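Local coordinates for protein xylosidase (Xanthomonas axonopodis pv. citri, PDB 6XN2) that probably cleaves xylose units from xylo-oligosaccharides as a family 43 glycoside hydrolase, binding its substrate in a pocket of a five-bladed beta-propeller, at residues Ala53-Gly58 with Ser310-Gln315; Leu131-Lys136 with Gly145-Asp150; Thr277-Tyr282 with Gln295-Ala300. All blocks are in the same frame, centred on the assembly; numbering follows the deposited sequence.

Contact 1. Residues Ala53-Gly58 with Ser310-Gln315. With GOL (glycerol), chain K.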
# COMPACT_ATOMS: atom_id res chain seq x y z
N ALA A 53 2.17 7.84 -1.49
CA ALA A 53 2.74 9.16 -1.78
C ALA A 53 3.47 9.18 -3.11
O ALA A 53 4.21 8.26 -3.40
CB ALA A 53 3.66 9.56 -0.68
N HIS A 54 3.23 10.24 -3.87
CA HIS A 54 3.91 10.41 -5.18
C HIS A 54 4.31 11.87 -5.36
O HIS A 54 3.65 12.71 -4.83
CB HIS A 54 2.96 10.01 -6.30
CG HIS A 54 2.67 8.56 -6.36
ND1 HIS A 54 3.33 7.73 -7.19
CD2 HIS A 54 1.78 7.80 -5.71
CE1 HIS A 54 2.88 6.52 -7.03
NE2 HIS A 54 1.95 6.54 -6.14
N VAL A 55 5.37 12.10 -6.11
CA VAL A 55 5.76 13.48 -6.47
C VAL A 55 5.30 13.66 -7.91
O VAL A 55 5.90 13.08 -8.78
CB VAL A 55 7.26 13.74 -6.34
CG1 VAL A 55 7.61 15.06 -6.99
CG2 VAL A 55 7.71 13.74 -4.90
N PHE A 56 4.22 14.40 -8.08
CA PHE A 56 3.65 14.70 -9.40
C PHE A 56 3.67 16.21 -9.57
O PHE A 56 3.31 16.91 -8.68
CB PHE A 56 2.20 14.25 -9.48
CG PHE A 56 2.00 12.76 -9.45
CD1 PHE A 56 2.95 11.91 -9.96
CD2 PHE A 56 0.86 12.21 -8.91
CE1 PHE A 56 2.76 10.54 -9.93
CE2 PHE A 56 0.68 10.85 -8.89
CZ PHE A 56 1.62 10.02 -9.41
N ASP A 57 4.15 16.64 -10.72
CA ASP A 57 4.16 18.05 -11.05
C ASP A 57 4.80 18.94 -9.97
O ASP A 57 4.27 19.95 -9.61
CB ASP A 57 2.74 18.49 -11.41
CG ASP A 57 2.16 17.68 -12.54
OD1 ASP A 57 2.87 17.53 -13.54
OD2 ASP A 57 1.04 17.18 -12.45
N GLY A 58 5.94 18.52 -9.47
CA GLY A 58 6.65 19.27 -8.48
C GLY A 58 6.15 19.31 -7.05
O GLY A 58 6.78 19.89 -6.21
N SER A 310 3.75 3.73 2.23
CA SER A 310 4.45 3.93 0.98
C SER A 310 5.80 4.57 1.28
O SER A 310 6.03 5.07 2.39
CB SER A 310 3.63 4.78 0.01
OG SER A 310 3.38 6.08 0.51
N ILE A 311 6.69 4.52 0.30
CA ILE A 311 8.02 5.12 0.43
C ILE A 311 8.27 6.02 -0.77
O ILE A 311 8.17 5.59 -1.92
CB ILE A 311 9.11 4.05 0.53
CG1 ILE A 311 8.97 3.26 1.83
CG2 ILE A 311 10.49 4.68 0.39
CD1 ILE A 311 9.80 1.99 1.86
N CYS A 312 8.57 7.28 -0.50
CA CYS A 312 8.63 8.25 -1.61
C CYS A 312 9.73 9.29 -1.40
O CYS A 312 9.90 9.74 -0.30
CB CYS A 312 7.30 8.99 -1.65
SG CYS A 312 7.17 10.22 -2.96
N LEU A 313 10.44 9.62 -2.46
CA LEU A 313 11.51 10.63 -2.41
C LEU A 313 10.90 11.99 -2.74
O LEU A 313 10.26 12.10 -3.76
CB LEU A 313 12.58 10.25 -3.43
CG LEU A 313 13.74 11.22 -3.57
CD1 LEU A 313 14.45 11.40 -2.26
CD2 LEU A 313 14.69 10.74 -4.63
N PHE A 314 11.10 12.96 -1.86
CA PHE A 314 10.63 14.33 -2.05
C PHE A 314 11.80 15.27 -1.84
O PHE A 314 12.26 15.45 -0.71
CB PHE A 314 9.49 14.66 -1.08
CG PHE A 314 8.72 15.90 -1.44
CD1 PHE A 314 8.77 16.44 -2.72
CD2 PHE A 314 7.92 16.53 -0.49
CE1 PHE A 314 8.05 17.58 -3.04
CE2 PHE A 314 7.20 17.67 -0.81
CZ PHE A 314 7.27 18.19 -2.09
N GLN A 315 12.33 15.84 -2.90
CA GLN A 315 13.48 16.71 -2.83
C GLN A 315 14.68 16.06 -2.12
O GLN A 315 15.23 15.09 -2.58
CB GLN A 315 13.12 18.11 -2.29
CG GLN A 315 12.10 18.85 -3.14
CD GLN A 315 11.84 20.28 -2.74
OE1 GLN A 315 12.49 20.83 -1.90
NE2 GLN A 315 10.87 20.89 -3.36
C1 GOL K . 7.50 9.71 -6.61
O1 GOL K . 8.69 10.36 -6.15
C2 GOL K . 7.55 9.31 -8.06
O2 GOL K . 8.26 8.09 -8.29
C3 GOL K . 6.22 9.30 -8.75
O3 GOL K . 5.75 7.99 -9.04

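Contact 2. Residues Leu131-Lys136 with Gly145-Asp150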
# COMPACT_ATOMS: atom_id res chain seq x y z
N LEU A 131 -5.99 6.77 -11.14
CA LEU A 131 -6.22 6.36 -9.77
C LEU A 131 -6.57 4.90 -9.74
O LEU A 131 -7.56 4.53 -10.23
CB LEU A 131 -7.30 7.20 -9.11
CG LEU A 131 -7.60 6.98 -7.63
CD1 LEU A 131 -6.39 7.21 -6.79
CD2 LEU A 131 -8.69 7.88 -7.15
N TYR A 132 -5.70 4.08 -9.20
CA TYR A 132 -5.93 2.64 -9.10
C TYR A 132 -6.50 2.31 -7.73
O TYR A 132 -5.99 2.78 -6.72
CB TYR A 132 -4.62 1.86 -9.32
CG TYR A 132 -4.03 2.12 -10.67
CD1 TYR A 132 -3.25 3.25 -10.90
CD2 TYR A 132 -4.25 1.24 -11.72
CE1 TYR A 132 -2.71 3.50 -12.15
CE2 TYR A 132 -3.72 1.47 -12.97
CZ TYR A 132 -2.95 2.60 -13.18
OH TYR A 132 -2.42 2.84 -14.42
N PHE A 133 -7.57 1.52 -7.69
CA PHE A 133 -8.23 1.23 -6.42
C PHE A 133 -8.85 -0.16 -6.38
O PHE A 133 -9.37 -0.65 -7.38
CB PHE A 133 -9.32 2.28 -6.15
CG PHE A 133 -10.44 2.26 -7.15
CD1 PHE A 133 -10.31 2.91 -8.37
CD2 PHE A 133 -11.63 1.61 -6.87
CE1 PHE A 133 -11.33 2.89 -9.30
CE2 PHE A 133 -12.66 1.59 -7.80
CZ PHE A 133 -12.52 2.23 -9.00
N PRO A 134 -8.78 -0.81 -5.21
CA PRO A 134 -9.48 -2.07 -5.00
C PRO A 134 -10.89 -1.83 -4.47
O PRO A 134 -11.11 -0.99 -3.59
CB PRO A 134 -8.61 -2.78 -3.96
CG PRO A 134 -8.09 -1.64 -3.11
CD PRO A 134 -8.01 -0.41 -4.01
N ALA A 135 -11.86 -2.54 -5.03
CA ALA A 135 -13.21 -2.48 -4.51
C ALA A 135 -13.87 -3.84 -4.67
O ALA A 135 -13.37 -4.69 -5.41
CB ALA A 135 -14.02 -1.39 -5.21
N LYS A 136 -14.98 -4.03 -3.98
CA LYS A 136 -15.65 -5.31 -3.95
C LYS A 136 -16.89 -5.29 -4.85
O LYS A 136 -17.71 -4.37 -4.75
CB LYS A 136 -16.03 -5.66 -2.51
CG LYS A 136 -16.49 -7.08 -2.31
CD LYS A 136 -16.61 -7.41 -0.83
CE LYS A 136 -15.29 -7.91 -0.26
NZ LYS A 136 -15.34 -7.95 1.23
N GLY A 145 -9.92 -1.60 -9.94
CA GLY A 145 -10.37 -0.74 -11.01
C GLY A 145 -9.44 0.45 -11.18
O GLY A 145 -8.54 0.65 -10.37
N VAL A 146 -9.65 1.22 -12.23
CA VAL A 146 -8.86 2.43 -12.41
C VAL A 146 -9.80 3.59 -12.80
O VAL A 146 -10.87 3.38 -13.37
CB VAL A 146 -7.73 2.23 -13.46
CG1 VAL A 146 -8.30 1.99 -14.85
CG2 VAL A 146 -6.75 3.41 -13.46
N ALA A 147 -9.39 4.80 -12.45
CA ALA A 147 -10.12 6.01 -12.79
C ALA A 147 -9.16 7.04 -13.39
O ALA A 147 -8.00 7.12 -12.97
CB ALA A 147 -10.82 6.57 -11.57
N VAL A 148 -9.63 7.80 -14.37
CA VAL A 148 -8.74 8.68 -15.12
C VAL A 148 -9.08 10.16 -14.91
O VAL A 148 -10.26 10.54 -14.85
CB VAL A 148 -8.78 8.35 -16.63
CG1 VAL A 148 -7.61 8.99 -17.36
CG2 VAL A 148 -8.76 6.83 -16.83
N GLY A 149 -8.06 10.97 -14.83
CA GLY A 149 -8.18 12.40 -14.68
C GLY A 149 -7.12 13.14 -15.46
O GLY A 149 -6.19 12.57 -15.92
N ASP A 150 -7.31 14.44 -15.58
CA ASP A 150 -6.38 15.26 -16.30
C ASP A 150 -5.45 16.04 -15.38
O ASP A 150 -4.60 16.76 -15.82
CB ASP A 150 -7.12 16.21 -17.23
CG ASP A 150 -7.67 15.52 -18.42
OD1 ASP A 150 -6.93 14.85 -19.10
OD2 ASP A 150 -8.83 15.66 -18.67

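Contact 3. Residues Thr277-Tyr282 with Gln295-Ala300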
# COMPACT_ATOMS: atom_id res chain seq x y z
N THR A 277 1.90 -10.08 12.29
CA THR A 277 3.08 -9.77 13.04
C THR A 277 3.35 -8.27 13.00
O THR A 277 4.33 -7.81 13.46
CB THR A 277 4.28 -10.59 12.66
OG1 THR A 277 4.51 -10.47 11.28
CG2 THR A 277 4.04 -12.01 13.02
N HIS A 278 2.46 -7.56 12.37
CA HIS A 278 2.46 -6.13 12.36
C HIS A 278 3.62 -5.29 11.92
O HIS A 278 3.75 -4.21 12.39
CB HIS A 278 1.96 -5.64 13.71
CG HIS A 278 0.72 -6.33 14.15
ND1 HIS A 278 -0.54 -5.83 13.94
CD2 HIS A 278 0.55 -7.51 14.76
CE1 HIS A 278 -1.42 -6.67 14.43
NE2 HIS A 278 -0.78 -7.69 14.93
N ARG A 279 4.42 -5.77 11.00
CA ARG A 279 5.49 -4.98 10.50
C ARG A 279 5.45 -4.69 9.05
O ARG A 279 4.80 -5.33 8.32
CB ARG A 279 6.81 -5.64 10.70
CG ARG A 279 6.88 -6.68 11.76
CD ARG A 279 7.96 -7.64 11.34
NE ARG A 279 8.00 -8.76 12.19
CZ ARG A 279 8.99 -9.62 12.25
NH1 ARG A 279 10.03 -9.51 11.47
NH2 ARG A 279 8.91 -10.61 13.11
N ILE A 280 6.20 -3.68 8.68
CA ILE A 280 6.43 -3.41 7.31
C ILE A 280 7.82 -3.97 7.12
O ILE A 280 8.72 -3.56 7.76
CB ILE A 280 6.44 -1.95 6.90
CG1 ILE A 280 5.12 -1.29 7.23
CG2 ILE A 280 6.64 -1.86 5.42
CD1 ILE A 280 3.95 -1.90 6.55
N CYS A 281 7.95 -4.96 6.28
CA CYS A 281 9.23 -5.56 5.97
C CYS A 281 9.67 -5.19 4.57
O CYS A 281 8.92 -4.71 3.85
CB CYS A 281 9.13 -7.06 6.05
SG CYS A 281 9.06 -7.69 7.72
N TYR A 282 10.92 -5.37 4.21
CA TYR A 282 11.32 -5.10 2.85
C TYR A 282 12.31 -6.14 2.34
O TYR A 282 12.95 -6.85 3.12
CB TYR A 282 11.91 -3.68 2.71
CG TYR A 282 13.32 -3.51 3.23
CD1 TYR A 282 13.57 -3.49 4.60
CD2 TYR A 282 14.38 -3.33 2.36
CE1 TYR A 282 14.86 -3.32 5.08
CE2 TYR A 282 15.67 -3.16 2.83
CZ TYR A 282 15.90 -3.15 4.19
OH TYR A 282 17.19 -2.99 4.67
N GLN A 295 15.27 -8.53 3.50
CA GLN A 295 16.32 -7.77 4.16
C GLN A 295 16.04 -7.60 5.65
O GLN A 295 16.86 -7.95 6.48
CB GLN A 295 16.50 -6.41 3.49
CG GLN A 295 16.95 -6.49 2.04
CD GLN A 295 18.30 -7.17 1.89
OE1 GLN A 295 19.26 -6.82 2.57
NE2 GLN A 295 18.37 -8.15 1.00
N GLY A 296 14.87 -7.06 5.99
CA GLY A 296 14.54 -6.85 7.39
C GLY A 296 13.26 -6.07 7.61
O GLY A 296 12.46 -5.90 6.69
N VAL A 297 13.06 -5.57 8.82
CA VAL A 297 11.91 -4.81 9.21
C VAL A 297 12.14 -3.34 8.97
O VAL A 297 13.11 -2.80 9.37
CB VAL A 297 11.60 -5.01 10.69
CG1 VAL A 297 10.46 -4.17 11.14
CG2 VAL A 297 11.34 -6.45 11.02
N LEU A 298 11.19 -2.72 8.33
CA LEU A 298 11.28 -1.32 7.95
C LEU A 298 10.48 -0.44 8.92
O LEU A 298 10.91 0.65 9.29
CB LEU A 298 10.79 -1.18 6.51
CG LEU A 298 10.93 0.13 5.77
CD1 LEU A 298 11.17 -0.21 4.31
CD2 LEU A 298 9.66 0.93 5.92
N LEU A 299 9.37 -0.96 9.37
CA LEU A 299 8.56 -0.27 10.33
C LEU A 299 8.16 -1.23 11.42
O LEU A 299 7.59 -2.22 11.16
CB LEU A 299 7.32 0.34 9.69
CG LEU A 299 6.37 1.16 10.56
CD1 LEU A 299 7.00 2.41 11.12
CD2 LEU A 299 5.10 1.53 9.83
N ALA A 300 8.29 -0.81 12.66
CA ALA A 300 7.83 -1.59 13.78
C ALA A 300 6.32 -1.45 13.94
O ALA A 300 5.69 -0.62 13.35
CB ALA A 300 8.53 -1.16 15.04
O HOH W 1 3.84 -1.65 11.62

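Contact 1. Residues Ala53-Gly58 with Ser310-Gln315
The hydroxyl oxygen of Ser310 is gripped by two backbone groups of the strand that carries Ala53. Ser310 OG accepts from Ala53 N at 2.9 Å, with an angle of 150° at the hydrogen, and gives its own proton to the carbonyl oxygen of Pro51. A first torsion of 62° sets this oxygen between the backbone nitrogen and carbonyl carbon of its own residue and turns it to the facing strand. Further along, contact becomes mainly apolar. Ala53 CB rests on Cys312 CB at 3.8 Å, and Cys312 SG reaches on between Ala53 and Val55. One methyl then does most of the work: Val55 CG2 lies 4.1 Å from Cys312 SG and 3.6 Å from Phe314 CD1. Val55 CG2 also comes close, 3.2 Å, to Leu313 O. Val55 and Phe314 cross at about a right angle, while Gly58 O comes up to the edge of the same phenyl ring. Leu60, on the strand after the turn, also touches both Cys312 and Phe314. A glycerol, probably from the crystallisation liquor, bridges the two strands on the other flank of Val55. Its O3 is hydrogen-bonded to His54 ND1 at 3.1 Å and its O1 weakly to Leu313 O; Asp121 engages the far nitrogen of the imidazole. The strand axes approach to 6.5 Å at 28°, so these strands of the first and last propeller blades meet through side chains, with the serine hydroxyl tying the backbone of one strand to the other.

Contact 2. Residues Leu131-Lys136 with Gly145-Asp150
Leu131 and Ala147 exchange two backbone hydrogen bonds. The shorter, Leu131 N to Ala147 O, spans 2.7 Å, and Ala147 N returns a bond to Leu131 O at 2.9 Å. Two residues on, Phe133 and Gly145 repeat the pattern, Gly145 N giving to Phe133 O at 2.8 Å and Phe133 N to Gly145 O at 3.0 Å. Between these hydrogen-bonded pairs, Tyr132 and Val146 form a non-hydrogen-bonded pair, where the strands are linked by CA-H...O contacts from Val146 CA to Leu131 O and from Tyr132 CA to Gly145 O.

The side chains of this middle pair run alongside each other. Val146 CG2 sits over one face of the Tyr132 ring, 3.8 Å from its centroid and 16° off the normal, a CH-pi contact. The phenol continues past the valine to bond Met226 O through OH, which fixes the ring at its far end. On the other face of the sheet, the first torsion of Phe133 (64°) folds its ring back across the partner strand. There it lies over Gly145 CA, on the side where this residue has no side chain, and carries Leu131 O at its edge. Phe133 CE1 also approaches Ala147 CB at 4.4 Å, beside Leu131. Leu105 of the preceding blade packs on both Phe133 and Ala147, while Val104 meets Leu131. All six residues that touch are buried. The contact is the regular antiparallel ladder of a beta hairpin, here the two middle strands of a four-stranded blade in the family 43 beta-propeller.

Contact 3. Residues Thr277-Tyr282 with Gln295-Ala300
Ile280 O takes two backbone hydrogen bonds at once, from Leu298 N at 2.7 Å and from Leu299 N at 3.1 Å, both in the carbonyl plane. Two consecutive residues thus face one, a classic beta bulge; Ile280 N completes the pair by bonding Leu299 O. A second classic bulge follows at Tyr282, whose O receives Gln295 N at 2.9 Å and, weakly, Gly296 N, while Tyr282 N gives to Gly296 O.

Side chains pack on both faces. Gln295 CB lies over the Tyr282 ring, 3.6 Å from its centroid, as a CH-pi contact. With chi1 at 76°, Tyr282 CG lies between the backbone nitrogen and carbonyl carbon of its residue, which carries the ring over to Gln295. Tyr282 OH is bonded to Ile350 N; Gln295 NE2 turns back to Thr293 O. On the same side, Ile280 CG1 meets Leu299 CB at 3.7 Å, and Leu320 of the next blade packs on Leu298 and Leu299. Across the sheet, extended Arg279 passes Val297 at about a right angle, with NH1 3.4 Å from CG2 of the valine.

Beyond the ladder, Trp305 O holds His278 ND1. The extra residue at each bulge is thus accommodated by sharing one carbonyl oxygen between two N-H groups, the second bond at Tyr282 being weak, and a water donating to His278 O and Ala300 O spans the backbones where the strands part.

In the fold
Contact 1 joins the first and last blades of the propeller, contact 2 lies within the second blade, and contact 3 pairs the third and fourth strands, in chain order, of the blade preceding the last. Contacts 1 and 3 touch, Ile311 CD1 packing on Leu298 CD1 at 3.6 Å. Contacts 1 and 2 do not: their nearest atoms are about 7 Å apart. Contacts 2 and 3 lie on opposite sides of the chain's centre, 28 Å between centres. The side chain of Ser310 is about 6 Å from the calcium, and that of Phe133 about 9 Å from a xylose. Asp50, on the same strand as Ala53, and His308, two residues ahead of Ser310, belong to the xylose pocket.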